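Local coordinates for protein phenolic acid decarboxylase (Sedimentibacter hydroxybenzoicus, PDB 7AE5) that catalyses the reversible, non-oxidative decarboxylation of 4-hydroxybenzoate and 3,4-dihydroxybenzoate, using prenylated FMN and Mn(2+), at residues Y5-F11 / G208-L212; V14-Q20 / S70-L76; N47-F53 / V64-S70. One frame throughout, in Å; residues are numbered along the deposited sequence.

Contact 1: Y5-F11 / G208-L212; sequences YKDLREF and GNNPL
Two capped helix starts meet in this contact, which buries 330 Å² between the segments, both sides summed. Both run from a loop into a first helical turn, and the backbones come closest at the two N-cap residues, Asp-7 CA lying 4.4 Å from Asn-210 CA, though Asp-7 points its CA-to-CB bond away and Asn-210 sideways.

Asp-7 (chi1 p) accepts from Glu-10 N at OD1, 2.9 Å, while Glu-10 OE1 accepts from Lys-6 N at 2.6 Å. This resembles a capping box, except that the return bond falls one residue before the N-cap. Asn-210 (chi1 t) closes an Asx turn, its OD1 accepting from Leu-212 N at 3.1 Å.

Apolar packing centres on Phe-11 (chi1 t), one face of which receives Pro-211. The CG of Pro-211 lies 3.6 Å from the ring centroid of Phe-11 and 16° off the ring normal, a CH-pi contact. Leu-8 (t, p) lies along the 208-209 backbone: CB is 3.4 Å from Asn-209 O, and CD2 is 4.1 Å from the CA of Gly-208, whose phi is +75°.

The remaining polar atoms find partners outside the pair. Although Tyr-5 O is 3.0 Å from Asn-210 ND2, the angle is poor, and ND2 bonds to Gln-235. Asn-209 OD1 bonds to Ser-257, and Asp-7 OD2 forms a salt bridge with Arg-300.

Thus the start of helix 8-17 is joined to the Rift-related, FMN-binding-type domain, between strand 201-207 and helix 211-217. Helix 71-77 touches Phe-11 and Pro-211 through Leu-76 and Met-77, and strand 304-306 meets Leu-8 through Glu-306.

Contact 2: V14-Q20 / S70-L76; sequences VLEQEGQ and SWQNHAL
Leu-76, in its m,t rotamer, is the central side chain between the last turn of helix 8-17 and the first turns of helix 71-77, and it gives up 83 Å² of the 315 Å² buried in total. Its CD1 lies 3.6 Å from Leu-15 CD2 and 4.3 Å from Gln-20 CG; its CD2 lies 3.9 Å from Glu-18 CG and 4.5 Å from Val-14 CG1. Leu-15 is also m,t: CA-to-CB starts sideways, yet the extended chain carries CD2 to 3.8 Å from Asn-73 CG. Glu-18 folds m,m, so that its aliphatic part lies against Leu-76.

Backbones stay farther apart, the nearest CA pair being Gln-20 and Asn-73 at 6.9 Å. Gly-19, at phi +81°, ends the first helix in a Schellman motif: Gln-20 N to Leu-15 O is 2.7 Å and Gly-19 N to Glu-16 O is 3.2 Å. The turn presents Gln-20, whose m,m side chain donates from NE2 to Asn-73 OD1 at 3.0 Å and also bonds to Asn-47 O. Asn-73 (chi1 m) sends ND2 to Val-67 O. Ser-70 (chi1 p) is the N-cap of the second helix, its OG accepting from Asn-73 N at 3.1 Å and lying near Gln-48 O.

The pairing is plain helix-end packing within the N-terminal region of this UbiD-family chain. Behind helix 71-77, Gln-89 of helix 86-96 bonds to His-74. Gln-20 runs straight on into strand 21-24, and its backbone is hydrogen-bonded to Ala-50 at the start of strand 50-53.

Contact 3: N47-F53 / V64-S70; sequences NQPAVFF and VTNVHGS
Strands 50-53 and 62-65 run antiparallel, and the loops flanking them stay in contact as far as Ser-70, burying 474 Å² in all. Register is fixed by the hydrogen-bonded pair Val-51/Thr-65 (CA-CA 5.3 Å), with Val-51 N to Thr-65 O and Thr-65 N to Val-51 O both 2.9 Å, followed by the non-hydrogen-bonded pair Phe-52/Val-64 (CA-CA 4.4 Å).

On one face Val-64 (chi1 p) fits between the Phe-52 ring (chi1 t), oblique to it with CD2 to CB 3.8 Å, and Ala-50. The small Ala-50 CB enters the hollow bounded by Val-64 CG2 (4.4 Å) and Val-67 CA (3.8 Å). On the other face, Val-51 CB packs 4.0 Å from Thr-65 CG2, and the same methyl sits 4.1 Å from Phe-53 CE1, at the ring edge.

Past Thr-65 the chain turns. Asn-66, in a left-handed conformation (59/37), reaches back with ND2 to Pro-49 O at 2.8 Å. Gly-69 centres an inverse gamma turn closed by a weak bond from Ser-70 N to His-68 O, 2.9 Å; a CB here would clash with Asn-66 OD1. Gln-48 (chi1 m) lies over this turn, CB 3.2 Å from Gly-69 O and OE1 3.3 Å from Ser-70 CB, while Ser-70 OG is 2.8 Å from Gln-48 O.

Helix 33-43 and, from a second subunit, Trp-467 and Leu-471 pack on Val-51 and Phe-53; helix 8-17 meets Phe-52 and Val-64. The motif is a beta hairpin inside a four-stranded mixed sheet, between strands 21-24 and 304-306.

How the contacts relate
Along the chain the contacts are nested: contact 3 lies inside the loop closed by contact 2, which lies inside that of contact 1. Contacts 2 and 3, centres about 9 Å apart, share Ser-70 and are joined by hydrogen bonds between Gln-20 O and Ala-50 N and between Asn-73 ND2 and Val-67 O, each 2.9 Å. Contact 1 is centred about 13 Å from both; hydrogen bonds tie it to contact 2, Tyr-5 OH to Leu-76 O (2.7 Å), and to contact 3, Pro-211 O to His-68 NE2 (3.2 Å). Contact 1 comes nearest the cofactor region: the Asn-209 side chain is about 7 Å from that of Val-164, a predicted prenylated-FMN residue. Contacts 2 and 3 lie away from the predicted sites.

Contact 1: Y5-F11 / G208-L212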
loop_
_atom_site.group_PDB
_atom_site.type_symbol
_atom_site.label_atom_id
_atom_site.label_comp_id
_atom_site.label_asym_id
_atom_site.label_seq_id
_atom_site.Cartn_x
_atom_site.Cartn_y
_atom_site.Cartn_z
ATOM N N TYR C 5 11.110 -30.306 -43.916
ATOM C CA TYR C 5 9.847 -30.769 -44.474
ATOM C C TYR C 5 9.465 -29.900 -45.663
ATOM O O TYR C 5 9.428 -28.669 -45.554
ATOM C CB TYR C 5 8.732 -30.743 -43.425
ATOM C CG TYR C 5 9.078 -31.457 -42.139
ATOM C CD1 TYR C 5 9.713 -30.793 -41.096
ATOM C CD2 TYR C 5 8.782 -32.802 -41.974
ATOM C CE1 TYR C 5 10.031 -31.449 -39.920
ATOM C CE2 TYR C 5 9.094 -33.465 -40.804
ATOM C CZ TYR C 5 9.720 -32.786 -39.781
ATOM O OH TYR C 5 10.032 -33.445 -38.616
ATOM N N LYS C 6 9.173 -30.545 -46.794
ATOM C CA LYS C 6 8.780 -29.827 -47.999
ATOM C C LYS C 6 7.302 -29.462 -48.013
ATOM O O LYS C 6 6.903 -28.587 -48.792
ATOM C CB LYS C 6 9.108 -30.661 -49.241
ATOM C CG LYS C 6 10.395 -30.262 -49.945
ATOM C CD LYS C 6 10.358 -30.651 -51.414
ATOM C CE LYS C 6 10.017 -32.123 -51.588
ATOM N NZ LYS C 6 10.472 -32.654 -52.905
ATOM N N ASP C 7 6.487 -30.105 -47.183
ATOM C CA ASP C 7 5.055 -29.837 -47.128
ATOM C C ASP C 7 4.512 -30.388 -45.813
ATOM O O ASP C 7 5.274 -30.787 -44.926
ATOM C CB ASP C 7 4.338 -30.427 -48.352
ATOM C CG ASP C 7 4.624 -31.909 -48.551
ATOM O OD1 ASP C 7 4.813 -32.639 -47.556
ATOM O OD2 ASP C 7 4.662 -32.348 -49.720
ATOM N N LEU C 8 3.184 -30.412 -45.690
ATOM C CA LEU C 8 2.551 -30.929 -44.484
ATOM C C LEU C 8 2.557 -32.451 -44.439
ATOM O O LEU C 8 2.667 -33.035 -43.354
ATOM C CB LEU C 8 1.117 -30.403 -44.385
ATOM C CG LEU C 8 0.198 -31.012 -43.323
ATOM C CD1 LEU C 8 0.477 -30.402 -41.961
ATOM C CD2 LEU C 8 -1.261 -30.828 -43.710
ATOM N N ARG C 9 2.453 -33.106 -45.600
ATOM C CA ARG C 9 2.367 -34.564 -45.629
ATOM C C ARG C 9 3.646 -35.210 -45.114
ATOM O O ARG C 9 3.596 -36.228 -44.415
ATOM C CB ARG C 9 2.060 -35.040 -47.048
ATOM C CG ARG C 9 0.815 -34.413 -47.628
ATOM C CD ARG C 9 0.452 -35.015 -48.968
ATOM N NE ARG C 9 -0.782 -34.443 -49.491
ATOM C CZ ARG C 9 -1.517 -34.995 -50.447
ATOM N NH1 ARG C 9 -1.168 -36.139 -51.012
ATOM N NH2 ARG C 9 -2.629 -34.383 -50.846
ATOM N N GLU C 10 4.803 -34.641 -45.462
ATOM C CA GLU C 10 6.056 -35.132 -44.900
ATOM C C GLU C 10 6.063 -34.993 -43.384
ATOM O O GLU C 10 6.499 -35.904 -42.670
ATOM C CB GLU C 10 7.239 -34.383 -45.513
ATOM C CG GLU C 10 7.646 -34.878 -46.892
ATOM C CD GLU C 10 8.647 -33.960 -47.568
ATOM O OE1 GLU C 10 9.302 -33.167 -46.858
ATOM O OE2 GLU C 10 8.779 -34.030 -48.809
ATOM N N PHE C 11 5.568 -33.863 -42.873
ATOM C CA PHE C 11 5.509 -33.665 -41.429
ATOM C C PHE C 11 4.504 -34.607 -40.781
ATOM O O PHE C 11 4.745 -35.118 -39.681
ATOM C CB PHE C 11 5.162 -32.210 -41.116
ATOM C CG PHE C 11 5.162 -31.892 -39.649
ATOM C CD1 PHE C 11 6.305 -32.072 -38.888
ATOM C CD2 PHE C 11 4.021 -31.410 -39.031
ATOM C CE1 PHE C 11 6.309 -31.780 -37.538
ATOM C CE2 PHE C 11 4.019 -31.114 -37.682
ATOM C CZ PHE C 11 5.164 -31.300 -36.934
ATOM N N GLY C 208 -2.830 -25.863 -45.339
ATOM C CA GLY C 208 -2.055 -27.089 -45.318
ATOM C C GLY C 208 -0.618 -26.867 -45.741
ATOM O O GLY C 208 -0.278 -27.043 -46.914
ATOM N N ASN C 209 0.239 -26.492 -44.795
ATOM C CA ASN C 209 1.584 -26.044 -45.113
ATOM C C ASN C 209 2.618 -26.760 -44.257
ATOM O O ASN C 209 2.301 -27.393 -43.246
ATOM C CB ASN C 209 1.731 -24.529 -44.910
ATOM C CG ASN C 209 0.993 -23.725 -45.959
ATOM O OD1 ASN C 209 1.316 -23.785 -47.145
ATOM N ND2 ASN C 209 0.000 -22.957 -45.525
ATOM N N ASN C 210 3.869 -26.651 -44.704
ATOM C CA ASN C 210 5.072 -26.898 -43.921
ATOM C C ASN C 210 4.883 -26.234 -42.562
ATOM O O ASN C 210 4.522 -25.050 -42.502
ATOM C CB ASN C 210 6.284 -26.344 -44.683
ATOM C CG ASN C 210 7.590 -26.417 -43.900
ATOM O OD1 ASN C 210 7.648 -26.895 -42.770
ATOM N ND2 ASN C 210 8.658 -25.929 -44.521
ATOM N N PRO C 211 5.082 -26.958 -41.456
ATOM C CA PRO C 211 4.831 -26.356 -40.135
ATOM C C PRO C 211 5.630 -25.091 -39.867
ATOM O O PRO C 211 5.182 -24.250 -39.078
ATOM C CB PRO C 211 5.206 -27.482 -39.159
ATOM C CG PRO C 211 6.000 -28.469 -39.967
ATOM C CD PRO C 211 5.438 -28.383 -41.347
ATOM N N LEU C 212 6.794 -24.918 -40.501
ATOM C CA LEU C 212 7.558 -23.692 -40.293
ATOM C C LEU C 212 6.923 -22.508 -41.009
ATOM O O LEU C 212 7.096 -21.362 -40.578
ATOM C CB LEU C 212 9.003 -23.866 -40.759
ATOM C CG LEU C 212 9.989 -24.438 -39.739
ATOM C CD1 LEU C 212 9.975 -23.627 -38.451
ATOM C CD2 LEU C 212 9.703 -25.897 -39.469
#

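Contact 2: V14-Q20 / S70-L76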
loop_
_atom_site.group_PDB
_atom_site.type_symbol
_atom_site.label_atom_id
_atom_site.label_comp_id
_atom_site.label_asym_id
_atom_site.label_seq_id
_atom_site.Cartn_x
_atom_site.Cartn_y
_atom_site.Cartn_z
ATOM N N VAL C 14 6.029 -38.082 -40.410
ATOM C CA VAL C 14 6.993 -38.050 -39.315
ATOM C C VAL C 14 6.267 -38.081 -37.976
ATOM O O VAL C 14 6.672 -38.793 -37.048
ATOM C CB VAL C 14 7.905 -36.817 -39.441
ATOM C CG1 VAL C 14 8.651 -36.565 -38.140
ATOM C CG2 VAL C 14 8.880 -37.003 -40.592
ATOM N N LEU C 15 5.174 -37.322 -37.864
ATOM C CA LEU C 15 4.384 -37.320 -36.635
ATOM C C LEU C 15 3.838 -38.709 -36.331
ATOM O O LEU C 15 3.933 -39.193 -35.197
ATOM C CB LEU C 15 3.238 -36.312 -36.748
ATOM C CG LEU C 15 3.535 -34.815 -36.637
ATOM C CD1 LEU C 15 2.242 -34.024 -36.752
ATOM C CD2 LEU C 15 4.243 -34.491 -35.334
ATOM N N GLU C 16 3.258 -39.367 -37.339
ATOM C CA GLU C 16 2.693 -40.696 -37.126
ATOM C C GLU C 16 3.776 -41.712 -36.786
ATOM O O GLU C 16 3.549 -42.621 -35.979
ATOM C CB GLU C 16 1.912 -41.142 -38.362
ATOM C CG GLU C 16 1.223 -42.486 -38.199
ATOM C CD GLU C 16 0.284 -42.809 -39.345
ATOM O OE1 GLU C 16 0.637 -42.514 -40.506
ATOM O OE2 GLU C 16 -0.807 -43.359 -39.084
ATOM N N GLN C 17 4.960 -41.573 -37.388
ATOM C CA GLN C 17 6.049 -42.498 -37.096
ATOM C C GLN C 17 6.510 -42.371 -35.650
ATOM O O GLN C 17 6.834 -43.375 -35.004
ATOM C CB GLN C 17 7.215 -42.253 -38.053
ATOM C CG GLN C 17 7.270 -43.215 -39.227
ATOM C CD GLN C 17 8.298 -42.804 -40.263
ATOM O OE1 GLN C 17 9.016 -41.819 -40.085
ATOM N NE2 GLN C 17 8.376 -43.560 -41.353
ATOM N N GLU C 18 6.542 -41.147 -35.124
ATOM C CA GLU C 18 6.951 -40.905 -33.746
ATOM C C GLU C 18 5.822 -41.117 -32.747
ATOM O O GLU C 18 6.026 -40.889 -31.550
ATOM C CB GLU C 18 7.502 -39.482 -33.606
ATOM C CG GLU C 18 8.702 -39.192 -34.493
ATOM C CD GLU C 18 9.978 -39.834 -33.986
ATOM O OE1 GLU C 18 10.889 -40.075 -34.807
ATOM O OE2 GLU C 18 10.071 -40.097 -32.769
ATOM N N GLY C 19 4.646 -41.545 -33.201
ATOM C CA GLY C 19 3.527 -41.750 -32.304
ATOM C C GLY C 19 2.769 -40.498 -31.936
ATOM O O GLY C 19 2.128 -40.463 -30.881
ATOM N N GLN C 20 2.817 -39.464 -32.775
ATOM C CA GLN C 20 2.174 -38.188 -32.490
ATOM C C GLN C 20 1.036 -37.886 -33.461
ATOM O O GLN C 20 0.728 -36.719 -33.718
ATOM C CB GLN C 20 3.206 -37.061 -32.510
ATOM C CG GLN C 20 4.141 -37.069 -31.316
ATOM C CD GLN C 20 3.394 -37.082 -29.999
ATOM O OE1 GLN C 20 3.566 -37.988 -29.183
ATOM N NE2 GLN C 20 2.555 -36.075 -29.785
ATOM N N SER C 70 1.452 -29.611 -29.276
ATOM C CA SER C 70 2.212 -30.235 -28.198
ATOM C C SER C 70 3.680 -29.905 -28.401
ATOM O O SER C 70 4.120 -29.620 -29.517
ATOM C CB SER C 70 2.018 -31.755 -28.149
ATOM O OG SER C 70 2.649 -32.402 -29.244
ATOM N N TRP C 71 4.436 -29.952 -27.301
ATOM C CA TRP C 71 5.870 -29.720 -27.390
ATOM C C TRP C 71 6.591 -30.846 -28.112
ATOM O O TRP C 71 7.701 -30.634 -28.611
ATOM C CB TRP C 71 6.456 -29.513 -25.994
ATOM C CG TRP C 71 6.040 -28.207 -25.405
ATOM C CD1 TRP C 71 5.304 -28.009 -24.272
ATOM C CD2 TRP C 71 6.299 -26.907 -25.949
ATOM N NE1 TRP C 71 5.115 -26.664 -24.064
ATOM C CE2 TRP C 71 5.712 -25.967 -25.082
ATOM C CE3 TRP C 71 6.981 -26.448 -27.081
ATOM C CZ2 TRP C 71 5.783 -24.594 -25.310
ATOM C CZ3 TRP C 71 7.051 -25.085 -27.307
ATOM C CH2 TRP C 71 6.458 -24.174 -26.424
ATOM N N GLN C 72 5.988 -32.034 -28.183
ATOM C CA GLN C 72 6.542 -33.090 -29.021
ATOM C C GLN C 72 6.411 -32.730 -30.495
ATOM O O GLN C 72 7.384 -32.815 -31.254
ATOM C CB GLN C 72 5.849 -34.422 -28.724
ATOM C CG GLN C 72 6.314 -35.113 -27.448
ATOM C CD GLN C 72 5.909 -34.365 -26.191
ATOM O OE1 GLN C 72 4.908 -33.649 -26.175
ATOM N NE2 GLN C 72 6.687 -34.531 -25.127
ATOM N N ASN C 73 5.212 -32.319 -30.916
ATOM C CA ASN C 73 5.011 -31.891 -32.297
ATOM C C ASN C 73 5.847 -30.657 -32.615
ATOM O O ASN C 73 6.384 -30.528 -33.721
ATOM C CB ASN C 73 3.531 -31.605 -32.547
ATOM C CG ASN C 73 2.653 -32.813 -32.295
ATOM O OD1 ASN C 73 3.093 -33.805 -31.717
ATOM N ND2 ASN C 73 1.397 -32.729 -32.721
ATOM N N HIS C 74 5.956 -29.736 -31.655
ATOM C CA HIS C 74 6.783 -28.547 -31.842
ATOM C C HIS C 74 8.249 -28.920 -32.016
ATOM O O HIS C 74 8.943 -28.355 -32.869
ATOM C CB HIS C 74 6.603 -27.606 -30.650
ATOM C CG HIS C 74 7.089 -26.210 -30.893
ATOM N ND1 HIS C 74 8.423 -25.867 -30.854
ATOM C CD2 HIS C 74 6.414 -25.066 -31.158
ATOM C CE1 HIS C 74 8.551 -24.574 -31.093
ATOM N NE2 HIS C 74 7.346 -24.064 -31.282
ATOM N N ALA C 75 8.737 -29.870 -31.214
ATOM C CA ALA C 75 10.117 -30.323 -31.349
ATOM C C ALA C 75 10.358 -30.930 -32.724
ATOM O O ALA C 75 11.341 -30.602 -33.398
ATOM C CB ALA C 75 10.447 -31.332 -30.249
ATOM N N LEU C 76 9.461 -31.819 -33.159
ATOM C CA LEU C 76 9.601 -32.424 -34.479
ATOM C C LEU C 76 9.487 -31.386 -35.584
ATOM O O LEU C 76 10.091 -31.548 -36.651
ATOM C CB LEU C 76 8.550 -33.518 -34.668
ATOM C CG LEU C 76 8.625 -34.695 -33.697
ATOM C CD1 LEU C 76 7.361 -35.534 -33.781
ATOM C CD2 LEU C 76 9.854 -35.545 -33.977
#

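Contact 3: N47-F53 / V64-S70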
loop_
_atom_site.group_PDB
_atom_site.type_symbol
_atom_site.label_atom_id
_atom_site.label_comp_id
_atom_site.label_asym_id
_atom_site.label_seq_id
_atom_site.Cartn_x
_atom_site.Cartn_y
_atom_site.Cartn_z
ATOM N N ASN C 47 2.268 -34.883 -24.599
ATOM C CA ASN C 47 2.397 -35.761 -25.764
ATOM C C ASN C 47 1.167 -35.696 -26.664
ATOM O O ASN C 47 0.852 -36.661 -27.364
ATOM C CB ASN C 47 2.663 -37.210 -25.347
ATOM C CG ASN C 47 3.901 -37.351 -24.493
ATOM O OD1 ASN C 47 5.005 -37.533 -25.007
ATOM N ND2 ASN C 47 3.727 -37.264 -23.179
ATOM N N GLN C 48 0.470 -34.565 -26.650
ATOM C CA GLN C 48 -0.779 -34.447 -27.389
ATOM C C GLN C 48 -0.529 -34.655 -28.878
ATOM O O GLN C 48 0.319 -33.968 -29.464
ATOM C CB GLN C 48 -1.419 -33.082 -27.150
ATOM C CG GLN C 48 -1.638 -32.751 -25.686
ATOM C CD GLN C 48 -0.650 -31.731 -25.174
ATOM O OE1 GLN C 48 0.559 -31.959 -25.196
ATOM N NE2 GLN C 48 -1.158 -30.596 -24.705
ATOM N N PRO C 49 -1.228 -35.585 -29.520
ATOM C CA PRO C 49 -1.000 -35.848 -30.939
ATOM C C PRO C 49 -1.899 -35.003 -31.828
ATOM O O PRO C 49 -2.888 -34.409 -31.389
ATOM C CB PRO C 49 -1.363 -37.332 -31.064
ATOM C CG PRO C 49 -2.487 -37.489 -30.081
ATOM C CD PRO C 49 -2.218 -36.512 -28.946
ATOM N N ALA C 50 -1.525 -34.950 -33.100
ATOM C CA ALA C 50 -2.438 -34.470 -34.121
ATOM C C ALA C 50 -3.465 -35.554 -34.421
ATOM O O ALA C 50 -3.211 -36.747 -34.232
ATOM C CB ALA C 50 -1.682 -34.083 -35.391
ATOM N N VAL C 51 -4.640 -35.134 -34.874
ATOM C CA VAL C 51 -5.746 -36.046 -35.135
ATOM C C VAL C 51 -6.130 -35.928 -36.603
ATOM O O VAL C 51 -6.412 -34.828 -37.090
ATOM C CB VAL C 51 -6.946 -35.758 -34.217
ATOM C CG1 VAL C 51 -8.094 -36.690 -34.540
ATOM C CG2 VAL C 51 -6.537 -35.907 -32.759
ATOM N N PHE C 52 -6.140 -37.062 -37.301
ATOM C CA PHE C 52 -6.376 -37.119 -38.738
ATOM C C PHE C 52 -7.696 -37.834 -38.995
ATOM O O PHE C 52 -7.867 -38.991 -38.596
ATOM C CB PHE C 52 -5.222 -37.837 -39.439
ATOM C CG PHE C 52 -5.242 -37.715 -40.937
ATOM C CD1 PHE C 52 -5.939 -38.627 -41.712
ATOM C CD2 PHE C 52 -4.549 -36.697 -41.571
ATOM C CE1 PHE C 52 -5.952 -38.520 -43.090
ATOM C CE2 PHE C 52 -4.557 -36.584 -42.949
ATOM C CZ PHE C 52 -5.261 -37.497 -43.709
ATOM N N PHE C 53 -8.624 -37.147 -39.659
ATOM C CA PHE C 53 -9.929 -37.704 -39.996
ATOM C C PHE C 53 -9.941 -38.084 -41.470
ATOM O O PHE C 53 -9.839 -37.212 -42.340
ATOM C CB PHE C 53 -11.050 -36.711 -39.697
ATOM C CG PHE C 53 -11.105 -36.267 -38.267
ATOM C CD1 PHE C 53 -10.338 -35.203 -37.829
ATOM C CD2 PHE C 53 -11.929 -36.912 -37.360
ATOM C CE1 PHE C 53 -10.389 -34.790 -36.518
ATOM C CE2 PHE C 53 -11.984 -36.500 -36.045
ATOM C CZ PHE C 53 -11.213 -35.440 -35.626
ATOM N N VAL C 64 -7.150 -32.626 -40.757
ATOM C CA VAL C 64 -6.155 -32.871 -39.721
ATOM C C VAL C 64 -6.127 -31.667 -38.785
ATOM O O VAL C 64 -6.221 -30.517 -39.230
ATOM C CB VAL C 64 -4.758 -33.162 -40.318
ATOM C CG1 VAL C 64 -4.151 -31.918 -40.950
ATOM C CG2 VAL C 64 -3.830 -33.744 -39.257
ATOM N N THR C 65 -6.033 -31.934 -37.484
ATOM C CA THR C 65 -6.090 -30.882 -36.479
ATOM C C THR C 65 -5.095 -31.184 -35.367
ATOM O O THR C 65 -4.596 -32.304 -35.238
ATOM C CB THR C 65 -7.508 -30.729 -35.904
ATOM O OG1 THR C 65 -7.601 -29.502 -35.170
ATOM C CG2 THR C 65 -7.844 -31.894 -34.986
ATOM N N ASN C 66 -4.815 -30.154 -34.561
ATOM C CA ASN C 66 -3.843 -30.234 -33.465
ATOM C C ASN C 66 -2.459 -30.621 -33.982
ATOM O O ASN C 66 -1.716 -31.361 -33.332
ATOM C CB ASN C 66 -4.308 -31.197 -32.370
ATOM C CG ASN C 66 -3.753 -30.839 -31.003
ATOM O OD1 ASN C 66 -3.767 -29.675 -30.604
ATOM N ND2 ASN C 66 -3.256 -31.838 -30.282
ATOM N N VAL C 67 -2.109 -30.112 -35.165
ATOM C CA VAL C 67 -0.824 -30.442 -35.772
ATOM C C VAL C 67 0.324 -29.874 -34.943
ATOM O O VAL C 67 1.331 -30.552 -34.709
ATOM C CB VAL C 67 -0.782 -29.940 -37.227
ATOM C CG1 VAL C 67 0.616 -30.083 -37.806
ATOM C CG2 VAL C 67 -1.799 -30.688 -38.077
ATOM N N HIS C 68 0.189 -28.632 -34.484
ATOM C CA HIS C 68 1.198 -27.978 -33.660
ATOM C C HIS C 68 0.947 -28.144 -32.164
ATOM O O HIS C 68 1.671 -27.550 -31.361
ATOM C CB HIS C 68 1.261 -26.480 -33.982
ATOM C CG HIS C 68 1.931 -26.157 -35.282
ATOM N ND1 HIS C 68 1.298 -26.290 -36.498
ATOM C CD2 HIS C 68 3.170 -25.681 -35.554
ATOM C CE1 HIS C 68 2.122 -25.923 -37.464
ATOM N NE2 HIS C 68 3.264 -25.549 -36.917
ATOM N N GLY C 69 -0.047 -28.937 -31.770
ATOM C CA GLY C 69 -0.568 -28.859 -30.416
ATOM C C GLY C 69 0.123 -29.647 -29.319
ATOM O O GLY C 69 -0.554 -30.270 -28.496
ATOM N N SER C 70 1.452 -29.611 -29.276
ATOM C CA SER C 70 2.212 -30.235 -28.198
ATOM C C SER C 70 3.680 -29.905 -28.401
ATOM O O SER C 70 4.120 -29.620 -29.517
ATOM C CB SER C 70 2.018 -31.755 -28.149
ATOM O OG SER C 70 2.649 -32.402 -29.244
#